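Local coordinates for albumin-1 (Psophocarpus tetragonolobus, PDB 1WBA), which serves as a 2S seed storage protein and belongs to the Kunitz-type legume inhibitor family, at residues G138-N143 with V158-D163; G29-A34 with R51-A56; L13-K18 with I59-K64; V91-D96 with P111-G116. All blocks are in the same frame, centred on the assembly; numbering follows the deposited sequence.

Contact 1. Residues G138-N143 with V158-D163; sequences GSPCKN and VSYQSD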
loop_
_atom_site.group_PDB
_atom_site.type_symbol
_atom_site.label_atom_id
_atom_site.label_comp_id
_atom_site.label_asym_id
_atom_site.label_seq_id
_atom_site.Cartn_x
_atom_site.Cartn_y
_atom_site.Cartn_z
ATOM N N GLY A 138 3.852 12.905 13.295
ATOM C CA GLY A 138 4.109 13.010 14.726
ATOM C C GLY A 138 3.845 11.761 15.553
ATOM O O GLY A 138 3.554 11.853 16.749
ATOM N N SER A 139 4.020 10.592 14.950
ATOM C CA SER A 139 3.764 9.347 15.648
ATOM C C SER A 139 4.663 8.236 15.079
ATOM O O SER A 139 5.176 8.350 13.960
ATOM C CB SER A 139 2.278 8.998 15.488
ATOM O OG SER A 139 1.900 7.842 16.215
ATOM N N PRO A 140 4.946 7.196 15.892
ATOM C CA PRO A 140 5.792 6.102 15.403
ATOM C C PRO A 140 5.077 5.380 14.256
ATOM O O PRO A 140 3.852 5.414 14.153
ATOM C CB PRO A 140 5.929 5.188 16.626
ATOM C CG PRO A 140 5.737 6.122 17.788
ATOM C CD PRO A 140 4.600 6.999 17.311
ATOM N N CYS A 141 5.844 4.698 13.420
ATOM C CA CYS A 141 5.292 3.983 12.279
ATOM C C CYS A 141 4.640 2.662 12.665
ATOM O O CYS A 141 5.062 1.997 13.625
ATOM C CB CYS A 141 6.394 3.740 11.248
ATOM S SG CYS A 141 7.215 5.267 10.713
ATOM N N LYS A 142 3.646 2.260 11.879
ATOM C CA LYS A 142 2.914 1.031 12.117
ATOM C C LYS A 142 3.035 0.118 10.918
ATOM O O LYS A 142 3.217 0.578 9.780
ATOM C CB LYS A 142 1.445 1.355 12.357
ATOM C CG LYS A 142 1.251 2.372 13.445
ATOM C CD LYS A 142 -0.191 2.752 13.657
ATOM C CE LYS A 142 -0.286 3.620 14.896
ATOM N NZ LYS A 142 -1.674 3.997 15.220
ATOM N N ASN A 143 2.900 -1.175 11.166
ATOM C CA ASN A 143 2.981 -2.160 10.102
ATOM C C ASN A 143 1.676 -2.250 9.352
ATOM O O ASN A 143 0.611 -1.911 9.886
ATOM C CB ASN A 143 3.253 -3.536 10.680
ATOM C CG ASN A 143 4.622 -3.650 11.259
ATOM O OD1 ASN A 143 5.619 -3.374 10.589
ATOM N ND2 ASN A 143 4.689 -4.057 12.512
ATOM N N VAL A 158 -3.674 -1.337 9.481
ATOM C CA VAL A 158 -2.482 -0.695 10.004
ATOM C C VAL A 158 -2.432 -0.756 11.529
ATOM O O VAL A 158 -3.339 -0.272 12.209
ATOM C CB VAL A 158 -2.432 0.799 9.553
ATOM C CG1 VAL A 158 -1.172 1.496 10.059
ATOM C CG2 VAL A 158 -2.495 0.895 8.040
ATOM N N SER A 159 -1.392 -1.380 12.065
ATOM C CA SER A 159 -1.214 -1.433 13.502
ATOM C C SER A 159 0.209 -1.835 13.849
ATOM O O SER A 159 0.942 -2.385 13.016
ATOM C CB SER A 159 -2.229 -2.368 14.178
ATOM O OG SER A 159 -1.817 -3.715 14.161
ATOM N N TYR A 160 0.610 -1.489 15.069
ATOM C CA TYR A 160 1.938 -1.815 15.589
ATOM C C TYR A 160 2.107 -3.328 15.641
ATOM O O TYR A 160 3.191 -3.862 15.436
ATOM C CB TYR A 160 2.077 -1.286 17.027
ATOM C CG TYR A 160 2.117 0.216 17.173
ATOM C CD1 TYR A 160 2.953 0.992 16.369
ATOM C CD2 TYR A 160 1.348 0.863 18.146
ATOM C CE1 TYR A 160 3.029 2.364 16.525
ATOM C CE2 TYR A 160 1.421 2.245 18.316
ATOM C CZ TYR A 160 2.265 2.988 17.497
ATOM O OH TYR A 160 2.351 4.356 17.639
ATOM N N GLN A 161 0.997 -4.011 15.881
ATOM C CA GLN A 161 1.006 -5.454 16.041
ATOM C C GLN A 161 0.673 -6.304 14.819
ATOM O O GLN A 161 0.690 -7.535 14.900
ATOM C CB GLN A 161 0.119 -5.818 17.245
ATOM N N SER A 162 0.409 -5.667 13.683
ATOM C CA SER A 162 0.093 -6.427 12.477
ATOM C C SER A 162 1.326 -7.161 11.981
ATOM O O SER A 162 2.429 -6.614 12.007
ATOM C CB SER A 162 -0.411 -5.511 11.355
ATOM O OG SER A 162 -1.683 -4.964 11.664
ATOM N N ASP A 163 1.133 -8.412 11.575
ATOM C CA ASP A 163 2.209 -9.216 11.015
ATOM C C ASP A 163 2.327 -8.588 9.623
ATOM O O ASP A 163 1.361 -8.576 8.875
ATOM C CB ASP A 163 1.756 -10.677 10.944
ATOM C CG ASP A 163 2.814 -11.599 10.371
ATOM O OD1 ASP A 163 4.015 -11.399 10.664
ATOM O OD2 ASP A 163 2.426 -12.532 9.629
HETATM O O HOH W 1 -3.598 1.335 14.602
#
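Asn-143 and Ser-159 pair through their backbones in an antiparallel hydrogen-bonded bridge. The bond from Ser-159 N to Asn-143 O is 3.0 Å long and lies in the carbonyl plane; the return bond, Asn-143 N to Ser-159 O, is bent and weak. The Asn-143 side chain adds a weak bond from ND2 to Tyr-160 O at 3.3 Å. Within 158-163, the hydroxyls of Ser-159 and Ser-162 are hydrogen-bonded, OG to OG at 2.8 Å. Beyond the bridge, Lys-142 lies across the Tyr-160 ring. Its chain is extended beyond CG, and with chi3 at 172° CE sits over one ring face, 4.0 Å from the centroid, in a CH-pi contact, while Cys-141 O lies at the ring edge. NZ is too distant for more than a weak cation-pi attraction, but a water bonded to Val-158 O takes a weak bond from it. Lys-142 CB packs tightly on Val-158 CG1 at 3.5 Å. An alanine in place of Lys-142 would probably leave one face of the Tyr-160 ring without its aliphatic cover and the ring freer to turn. The Cys-141 to Cys-135 disulfide ties 138-143 to neighbouring strand 130-136; the contact itself is a surface edge held by one sound backbone bond, weaker ones and a lysine chain over a tyrosine face.

Contact 2. Residues G29-A34 with R51-A56; sequences GIDVVA and RNIMYA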
loop_
_atom_site.group_PDB
_atom_site.type_symbol
_atom_site.label_atom_id
_atom_site.label_comp_id
_atom_site.label_asym_id
_atom_site.label_seq_id
_atom_site.Cartn_x
_atom_site.Cartn_y
_atom_site.Cartn_z
ATOM N N GLY A 29 -2.301 -9.955 -5.662
ATOM C CA GLY A 29 -2.081 -8.535 -5.803
ATOM C C GLY A 29 -3.070 -7.681 -5.018
ATOM O O GLY A 29 -3.876 -8.179 -4.212
ATOM N N ILE A 30 -3.004 -6.380 -5.275
ATOM C CA ILE A 30 -3.850 -5.377 -4.631
ATOM C C ILE A 30 -5.148 -5.210 -5.428
ATOM O O ILE A 30 -5.124 -5.085 -6.656
ATOM C CB ILE A 30 -3.123 -3.996 -4.556
ATOM C CG1 ILE A 30 -1.736 -4.150 -3.921
ATOM C CG2 ILE A 30 -3.990 -2.974 -3.795
ATOM C CD1 ILE A 30 -1.751 -4.805 -2.553
ATOM N N ASP A 31 -6.261 -5.106 -4.709
ATOM C CA ASP A 31 -7.590 -4.994 -5.309
ATOM C C ASP A 31 -8.387 -3.930 -4.536
ATOM O O ASP A 31 -7.955 -3.470 -3.468
ATOM C CB ASP A 31 -8.250 -6.368 -5.163
ATOM C CG ASP A 31 -9.443 -6.583 -6.063
ATOM O OD1 ASP A 31 -9.939 -5.668 -6.754
ATOM O OD2 ASP A 31 -9.884 -7.740 -6.069
ATOM N N VAL A 32 -9.506 -3.491 -5.111
ATOM C CA VAL A 32 -10.367 -2.510 -4.470
ATOM C C VAL A 32 -11.775 -3.105 -4.570
ATOM O O VAL A 32 -12.260 -3.398 -5.663
ATOM C CB VAL A 32 -10.312 -1.129 -5.165
ATOM C CG1 VAL A 32 -11.160 -0.143 -4.399
ATOM C CG2 VAL A 32 -8.888 -0.609 -5.217
ATOM N N VAL A 33 -12.387 -3.352 -3.415
ATOM C CA VAL A 33 -13.724 -3.945 -3.331
ATOM C C VAL A 33 -14.510 -3.257 -2.224
ATOM O O VAL A 33 -13.976 -2.449 -1.470
ATOM C CB VAL A 33 -13.682 -5.478 -2.986
ATOM C CG1 VAL A 33 -12.932 -6.258 -4.044
ATOM C CG2 VAL A 33 -13.042 -5.729 -1.616
ATOM N N ALA A 34 -15.801 -3.546 -2.156
ATOM C CA ALA A 34 -16.632 -2.986 -1.107
ATOM C C ALA A 34 -16.542 -3.979 0.043
ATOM O O ALA A 34 -16.527 -5.193 -0.182
ATOM C CB ALA A 34 -18.050 -2.881 -1.572
ATOM N N ARG A 51 -9.633 -12.510 -5.843
ATOM C CA ARG A 51 -10.242 -12.803 -7.145
ATOM C C ARG A 51 -9.297 -12.608 -8.326
ATOM O O ARG A 51 -9.724 -12.299 -9.437
ATOM C CB ARG A 51 -11.495 -11.955 -7.348
ATOM C CG ARG A 51 -11.236 -10.461 -7.361
ATOM C CD ARG A 51 -12.529 -9.654 -7.477
ATOM N NE ARG A 51 -12.246 -8.223 -7.461
ATOM C CZ ARG A 51 -12.972 -7.285 -8.055
ATOM N NH1 ARG A 51 -14.074 -7.602 -8.737
ATOM N NH2 ARG A 51 -12.559 -6.025 -7.996
ATOM N N ASN A 52 -8.007 -12.784 -8.069
ATOM C CA ASN A 52 -6.972 -12.648 -9.094
ATOM C C ASN A 52 -6.808 -11.278 -9.743
ATOM O O ASN A 52 -6.364 -11.183 -10.890
ATOM C CB ASN A 52 -7.136 -13.718 -10.176
ATOM C CG ASN A 52 -7.154 -15.114 -9.604
ATOM O OD1 ASN A 52 -6.234 -15.515 -8.888
ATOM N ND2 ASN A 52 -8.232 -15.846 -9.861
ATOM N N ILE A 53 -7.143 -10.217 -9.017
ATOM C CA ILE A 53 -6.958 -8.865 -9.544
ATOM C C ILE A 53 -5.640 -8.352 -8.960
ATOM O O ILE A 53 -5.306 -8.666 -7.824
ATOM C CB ILE A 53 -8.075 -7.877 -9.086
ATOM C CG1 ILE A 53 -9.420 -8.215 -9.728
ATOM C CG2 ILE A 53 -7.692 -6.452 -9.436
ATOM C CD1 ILE A 53 -9.435 -8.044 -11.200
ATOM N N MET A 54 -4.876 -7.604 -9.744
ATOM C CA MET A 54 -3.628 -7.034 -9.254
ATOM C C MET A 54 -3.414 -5.690 -9.903
ATOM O O MET A 54 -2.828 -5.591 -10.988
ATOM C CB MET A 54 -2.419 -7.966 -9.458
ATOM C CG MET A 54 -2.410 -8.820 -10.702
ATOM S SD MET A 54 -0.995 -9.961 -10.674
ATOM C CE MET A 54 -1.594 -11.294 -9.627
ATOM N N TYR A 55 -3.934 -4.652 -9.252
ATOM C CA TYR A 55 -3.823 -3.294 -9.774
ATOM C C TYR A 55 -2.406 -2.708 -9.636
ATOM O O TYR A 55 -1.723 -2.908 -8.612
ATOM C CB TYR A 55 -4.820 -2.366 -9.071
ATOM C CG TYR A 55 -6.295 -2.650 -9.337
ATOM C CD1 TYR A 55 -6.750 -2.988 -10.619
ATOM C CD2 TYR A 55 -7.244 -2.535 -8.314
ATOM C CE1 TYR A 55 -8.114 -3.189 -10.871
ATOM C CE2 TYR A 55 -8.608 -2.735 -8.556
ATOM C CZ TYR A 55 -9.034 -3.065 -9.834
ATOM O OH TYR A 55 -10.372 -3.264 -10.075
ATOM N N ALA A 56 -1.986 -1.964 -10.658
ATOM C CA ALA A 56 -0.676 -1.326 -10.657
ATOM C C ALA A 56 -0.806 -0.012 -9.902
ATOM O O ALA A 56 -1.868 0.617 -9.911
ATOM C CB ALA A 56 -0.222 -1.060 -12.077
HETATM O O HOH W 2 -4.435 -11.260 -7.214
HETATM O O HOH W 3 -1.278 -5.567 -7.444
HETATM O O HOH W 4 -12.023 -2.502 -8.294
#
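Asp-31 OD1 is gripped by Arg-51 NH2 at 2.9 Å and, on its anti side, by Val-32 N. Its partner oxygen OD2 takes Arg-51 NE at 2.8 Å, so the arginine holds the carboxylate side-on, one nitrogen to each oxygen. Both oxygens offer their syn lone pairs to the arginine, and the two planes are only 9° apart, the geometry of a bidentate salt bridge. OD2 also bonds to Ser-49 OG, so each oxygen of this buried carboxylate has two donors, which probably favours its ionised form. Val-33 CG1 lies over one face of the guanidinium.

Nearby, Tyr-55 N donates a nearly straight bond to Ile-30 O at 2.9 Å. Ile-53 CG2 sits over the centre of the Tyr-55 ring, 3.5 Å above its plane, and Val-32 CG2 touches CE2 of the same ring at 4.0 Å. A water joins Tyr-55 OH to Val-32 O, and two more bridge the backbones, from Gly-29 N to Ile-53 O and from Ile-30 N to Tyr-55 O. Gly-29 packs against Met-54 CB so closely that a side chain at this position would collide with it.

The irregular segment 51-56 runs across strand 30-33, their directions 104° apart; that strand pairs with strand 45-48, while Ile-30 and Val-32 pack on Phe-82 of strand 78-82.

Contact 3. Residues L13-K18 with I59-K64; sequences LVNRGK and ISSEDK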
loop_
_atom_site.group_PDB
_atom_site.type_symbol
_atom_site.label_atom_id
_atom_site.label_comp_id
_atom_site.label_asym_id
_atom_site.label_seq_id
_atom_site.Cartn_x
_atom_site.Cartn_y
_atom_site.Cartn_z
ATOM N N LEU A 13 13.977 0.794 -7.798
ATOM C CA LEU A 13 12.662 1.329 -8.091
ATOM C C LEU A 13 12.864 2.758 -8.564
ATOM O O LEU A 13 13.740 3.459 -8.069
ATOM C CB LEU A 13 11.794 1.330 -6.835
ATOM C CG LEU A 13 10.563 0.429 -6.819
ATOM C CD1 LEU A 13 10.969 -1.002 -7.055
ATOM C CD2 LEU A 13 9.822 0.578 -5.504
ATOM N N VAL A 14 12.067 3.180 -9.527
ATOM C CA VAL A 14 12.178 4.520 -10.053
ATOM C C VAL A 14 11.091 5.376 -9.433
ATOM O O VAL A 14 9.932 4.985 -9.411
ATOM C CB VAL A 14 12.041 4.527 -11.599
ATOM C CG1 VAL A 14 11.931 5.957 -12.112
ATOM C CG2 VAL A 14 13.233 3.825 -12.231
ATOM N N ASN A 15 11.485 6.542 -8.933
ATOM C CA ASN A 15 10.555 7.471 -8.316
ATOM C C ASN A 15 9.468 7.850 -9.341
ATOM O O ASN A 15 9.787 8.234 -10.472
ATOM C CB ASN A 15 11.312 8.706 -7.814
ATOM C CG ASN A 15 10.447 9.636 -6.970
ATOM O OD1 ASN A 15 9.303 9.313 -6.597
ATOM N ND2 ASN A 15 10.998 10.793 -6.644
ATOM N N ARG A 16 8.203 7.672 -8.944
ATOM C CA ARG A 16 7.017 7.962 -9.758
ATOM C C ARG A 16 6.725 6.888 -10.795
ATOM O O ARG A 16 5.860 7.060 -11.654
ATOM C CB ARG A 16 7.127 9.332 -10.446
ATOM C CG ARG A 16 6.954 10.511 -9.504
ATOM C CD ARG A 16 7.240 11.827 -10.203
ATOM N NE ARG A 16 8.603 12.256 -9.917
ATOM C CZ ARG A 16 9.557 12.415 -10.826
ATOM N NH1 ARG A 16 9.307 12.193 -12.111
ATOM N NH2 ARG A 16 10.784 12.745 -10.438
ATOM N N GLY A 17 7.438 5.775 -10.705
ATOM C CA GLY A 17 7.247 4.694 -11.649
ATOM C C GLY A 17 6.065 3.837 -11.259
ATOM O O GLY A 17 5.579 3.929 -10.127
ATOM N N LYS A 18 5.594 3.020 -12.200
ATOM C CA LYS A 18 4.454 2.133 -11.974
ATOM C C LYS A 18 4.915 0.713 -11.686
ATOM O O LYS A 18 5.673 0.100 -12.453
ATOM C CB LYS A 18 3.499 2.120 -13.176
ATOM C CG LYS A 18 2.597 3.343 -13.307
ATOM N N ILE A 59 4.418 4.855 -7.371
ATOM C CA ILE A 59 5.036 5.037 -6.065
ATOM C C ILE A 59 5.918 6.281 -6.207
ATOM O O ILE A 59 6.842 6.310 -7.029
ATOM C CB ILE A 59 5.852 3.781 -5.670
ATOM C CG1 ILE A 59 4.925 2.557 -5.675
ATOM C CG2 ILE A 59 6.493 3.979 -4.303
ATOM C CD1 ILE A 59 5.596 1.262 -5.409
ATOM N N SER A 60 5.576 7.326 -5.458
ATOM C CA SER A 60 6.274 8.613 -5.537
ATOM C C SER A 60 6.726 9.159 -4.201
ATOM O O SER A 60 6.098 8.912 -3.175
ATOM C CB SER A 60 5.330 9.658 -6.154
ATOM O OG SER A 60 4.755 9.173 -7.354
ATOM N N SER A 61 7.800 9.943 -4.215
ATOM C CA SER A 61 8.251 10.554 -2.988
ATOM C C SER A 61 7.167 11.570 -2.596
ATOM O O SER A 61 6.555 12.230 -3.450
ATOM C CB SER A 61 9.603 11.257 -3.181
ATOM O OG SER A 61 9.560 12.169 -4.257
ATOM N N GLU A 62 6.874 11.625 -1.307
ATOM C CA GLU A 62 5.887 12.550 -0.792
ATOM C C GLU A 62 6.388 13.982 -1.019
ATOM O O GLU A 62 5.626 14.860 -1.396
ATOM C CB GLU A 62 5.663 12.261 0.698
ATOM C CG GLU A 62 4.929 13.350 1.425
ATOM C CD GLU A 62 4.668 13.020 2.861
ATOM O OE1 GLU A 62 5.608 12.996 3.667
ATOM O OE2 GLU A 62 3.497 12.788 3.181
ATOM N N ASP A 63 7.676 14.202 -0.805
ATOM C CA ASP A 63 8.289 15.512 -1.005
ATOM C C ASP A 63 8.463 15.756 -2.500
ATOM O O ASP A 63 9.174 15.007 -3.162
ATOM C CB ASP A 63 9.669 15.534 -0.326
ATOM C CG ASP A 63 10.294 16.932 -0.255
ATOM O OD1 ASP A 63 9.719 17.895 -0.809
ATOM O OD2 ASP A 63 11.377 17.063 0.368
ATOM N N LYS A 64 7.816 16.788 -3.034
ATOM C CA LYS A 64 7.959 17.090 -4.452
ATOM C C LYS A 64 8.958 18.211 -4.834
ATOM O O LYS A 64 9.115 18.520 -6.019
ATOM C CB LYS A 64 6.596 17.361 -5.066
ATOM C CG LYS A 64 5.733 16.120 -5.138
ATOM C CD LYS A 64 4.380 16.444 -5.758
#
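Asn-15 CG stands anti to the backbone N (chi1 -171°), and the small chi2 of 9° turns the amide so that both its ends meet Ser-61. OD1 accepts from Ser-61 N at 2.9 Å, the donor tilted 24° from the carbonyl plane. ND2 donates to Ser-61 OG at 3.1 Å and also bonds to Pro-69 O, so the amide is held at both ends and its rotation is fixed. Ser-61 OG, which accepts from ND2, in turn donates a hydrogen bond to Asp-63 O in its own segment.

Two backbone bonds continue the contact. Arg-16 N donates to Ile-59 O at 2.7 Å, and Ile-59 N donates to Gly-17 O nearly along the C=O axis. Asn-15 and Arg-16 are the two central residues of a type II turn from Val-14 to Gly-17, which is closed by the bond from Gly-17 N to Val-14 O; a side chain on Gly-17 would strike that same carbonyl.

Packing is lighter. Arg-16 CG rests against Ser-60 OG at 3.4 Å, while its NE reaches Gln-68 OE1. Leu-13 CD2 meets Ile-59 CD1 at 4.3 Å, and both side chains also touch Phe-169 of strand 166-171.

An alanine in place of Asn-15 would probably leave Ser-61 N and Pro-69 O without this partner and Ser-61 OG without its amide donor. The chemistry is that of a buried side-chain amide, satisfied at both ends, which joins the turn leading into strand 17-23 to Ser-61 at the end of strand 56-61.

Contact 4. Residues V91-D96 with P111-G116; sequences VWSVVD and PNQVKG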
loop_
_atom_site.group_PDB
_atom_site.type_symbol
_atom_site.label_atom_id
_atom_site.label_comp_id
_atom_site.label_asym_id
_atom_site.label_seq_id
_atom_site.Cartn_x
_atom_site.Cartn_y
_atom_site.Cartn_z
ATOM N N VAL A 91 -5.813 7.754 -4.633
ATOM C CA VAL A 91 -4.707 7.694 -3.698
ATOM C C VAL A 91 -4.997 6.804 -2.501
ATOM O O VAL A 91 -6.120 6.777 -1.998
ATOM C CB VAL A 91 -4.371 9.139 -3.229
ATOM C CG1 VAL A 91 -3.273 9.145 -2.173
ATOM C CG2 VAL A 91 -3.960 9.984 -4.435
ATOM N N TRP A 92 -3.987 6.085 -2.032
ATOM C CA TRP A 92 -4.156 5.226 -0.859
ATOM C C TRP A 92 -4.216 6.116 0.377
ATOM O O TRP A 92 -3.451 7.082 0.496
ATOM C CB TRP A 92 -2.944 4.314 -0.696
ATOM C CG TRP A 92 -2.811 3.195 -1.689
ATOM C CD1 TRP A 92 -3.401 3.082 -2.931
ATOM C CD2 TRP A 92 -2.070 1.992 -1.482
ATOM N NE1 TRP A 92 -3.071 1.865 -3.494
ATOM C CE2 TRP A 92 -2.260 1.179 -2.631
ATOM C CE3 TRP A 92 -1.266 1.515 -0.438
ATOM C CZ2 TRP A 92 -1.662 -0.085 -2.756
ATOM C CZ3 TRP A 92 -0.680 0.259 -0.559
ATOM C CH2 TRP A 92 -0.884 -0.529 -1.713
ATOM N N SER A 93 -5.076 5.774 1.324
ATOM C CA SER A 93 -5.165 6.562 2.543
ATOM C C SER A 93 -5.466 5.632 3.697
ATOM O O SER A 93 -5.865 4.496 3.487
ATOM C CB SER A 93 -6.271 7.629 2.434
ATOM O OG SER A 93 -7.578 7.077 2.544
ATOM N N VAL A 94 -5.226 6.106 4.913
ATOM C CA VAL A 94 -5.526 5.337 6.113
ATOM C C VAL A 94 -6.698 6.031 6.812
ATOM O O VAL A 94 -6.680 7.242 7.035
ATOM C CB VAL A 94 -4.302 5.278 7.030
ATOM C CG1 VAL A 94 -4.647 4.642 8.370
ATOM C CG2 VAL A 94 -3.203 4.475 6.334
ATOM N N VAL A 95 -7.737 5.268 7.108
ATOM C CA VAL A 95 -8.926 5.798 7.767
ATOM C C VAL A 95 -9.078 5.126 9.132
ATOM O O VAL A 95 -8.946 3.902 9.251
ATOM C CB VAL A 95 -10.182 5.528 6.882
ATOM C CG1 VAL A 95 -11.482 5.922 7.603
ATOM C CG2 VAL A 95 -10.047 6.275 5.546
ATOM N N ASP A 96 -9.277 5.917 10.181
ATOM C CA ASP A 96 -9.458 5.336 11.512
ATOM C C ASP A 96 -10.930 4.933 11.573
ATOM O O ASP A 96 -11.795 5.655 12.084
ATOM C CB ASP A 96 -9.101 6.336 12.604
ATOM C CG ASP A 96 -8.840 5.664 13.917
ATOM O OD1 ASP A 96 -9.262 4.500 14.086
ATOM O OD2 ASP A 96 -8.184 6.280 14.772
ATOM N N PRO A 111 -14.308 10.825 6.047
ATOM C CA PRO A 111 -13.752 12.023 6.673
ATOM C C PRO A 111 -12.628 11.750 7.676
ATOM O O PRO A 111 -11.737 12.584 7.847
ATOM C CB PRO A 111 -14.982 12.653 7.334
ATOM C CG PRO A 111 -15.802 11.444 7.742
ATOM C CD PRO A 111 -15.677 10.548 6.534
ATOM N N ASN A 112 -12.654 10.582 8.307
ATOM C CA ASN A 112 -11.659 10.218 9.330
ATOM C C ASN A 112 -10.314 9.644 8.851
ATOM O O ASN A 112 -9.863 8.594 9.323
ATOM C CB ASN A 112 -12.291 9.322 10.429
ATOM C CG ASN A 112 -13.260 8.248 9.874
ATOM O OD1 ASN A 112 -13.778 8.362 8.751
ATOM N ND2 ASN A 112 -13.527 7.222 10.682
ATOM N N GLN A 113 -9.663 10.358 7.933
ATOM C CA GLN A 113 -8.367 9.940 7.397
ATOM C C GLN A 113 -7.242 10.389 8.312
ATOM O O GLN A 113 -7.303 11.467 8.913
ATOM C CB GLN A 113 -8.144 10.512 5.998
ATOM C CG GLN A 113 -8.932 9.812 4.922
ATOM C CD GLN A 113 -8.803 10.460 3.553
ATOM O OE1 GLN A 113 -9.670 10.293 2.711
ATOM N NE2 GLN A 113 -7.708 11.176 3.318
ATOM N N VAL A 114 -6.213 9.562 8.401
ATOM C CA VAL A 114 -5.045 9.828 9.221
ATOM C C VAL A 114 -3.945 10.431 8.346
ATOM O O VAL A 114 -3.582 9.850 7.324
ATOM C CB VAL A 114 -4.529 8.511 9.826
ATOM C CG1 VAL A 114 -3.320 8.776 10.753
ATOM C CG2 VAL A 114 -5.665 7.806 10.563
ATOM N N LYS A 115 -3.432 11.600 8.725
ATOM C CA LYS A 115 -2.375 12.232 7.952
ATOM C C LYS A 115 -1.070 11.474 8.184
ATOM O O LYS A 115 -0.728 11.153 9.314
ATOM C CB LYS A 115 -2.217 13.683 8.375
ATOM C CG LYS A 115 -3.336 14.570 7.884
ATOM N N GLY A 116 -0.354 11.181 7.109
ATOM C CA GLY A 116 0.891 10.457 7.230
ATOM C C GLY A 116 1.314 10.001 5.862
ATOM O O GLY A 116 0.662 10.332 4.867
HETATM O O HOH W 5 -3.976 8.693 4.994
#
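Val-94 to Asp-96 run antiparallel to Asn-112 to Val-114, with Val-114 N donating to Val-94 O at 2.7 Å, Asp-96 N to Asn-112 O at 2.9 Å, a non-hydrogen-bonded pair of Val-95 and Gln-113 between these bonds, and a water bridging Val-94 N and Val-114 O.

On one face Val-94 CG1 meets Val-114 CG2 at 4.0 Å, the two side chains crossing obliquely, and both residues also touch Phe-134 of strand 130-136. On the other face Val-95 CG2 packs on Gln-113 CG at 3.8 Å. The glutamine chain is extended beyond CG, with CD placed by a chi2 of 175° at 3.7 Å from Ser-93 OG; its OE1 bonds to Gly-108 N, while the serine hydroxyl bonds to Lys-105 O.

Asn-112, at the centre of an inverse gamma turn, crosses Val-95 at about a right angle, with OD1 3.5 Å from Val-95 CG1. Its ND2 gives a weak, bent bond to Asp-96 O.

The short, weakly bonded strand about 113-114 is joined to strand 92-97 by few direct bonds, supplemented by a water and an asparagine side chain. Val-94 and Val-114 lie on the face toward Phe-134, and Val-95 with Gln-113 on the other, so an apolar pair on one side is matched by a mixed one, valine against the aliphatic part of a glutamine, on the other.

Overall arrangement
Along the chain contact 3 encloses contact 2, and contacts 4 and 1 follow in series. Contacts 1, 2 and 3 all reach the large antiparallel sheet and lie about 21 to 23 Å apart between centres; contacts 1 and 2 are on opposite sides of the chain's centre. The paired strands of contact 4, 92-97 and 113-114, belong to a three-stranded sheet, its centre about 14 Å from that of contact 1 and about 19 Å from those of contacts 2 and 3. Val-94 packs on Val-158 and Trp-92 on Ile-30, while Gly-116 and Glu-62 merely come near each other. The four lie in different parts of the helix-free beta-trefoil of the Kunitz-type family, with contact 4 touching the other three.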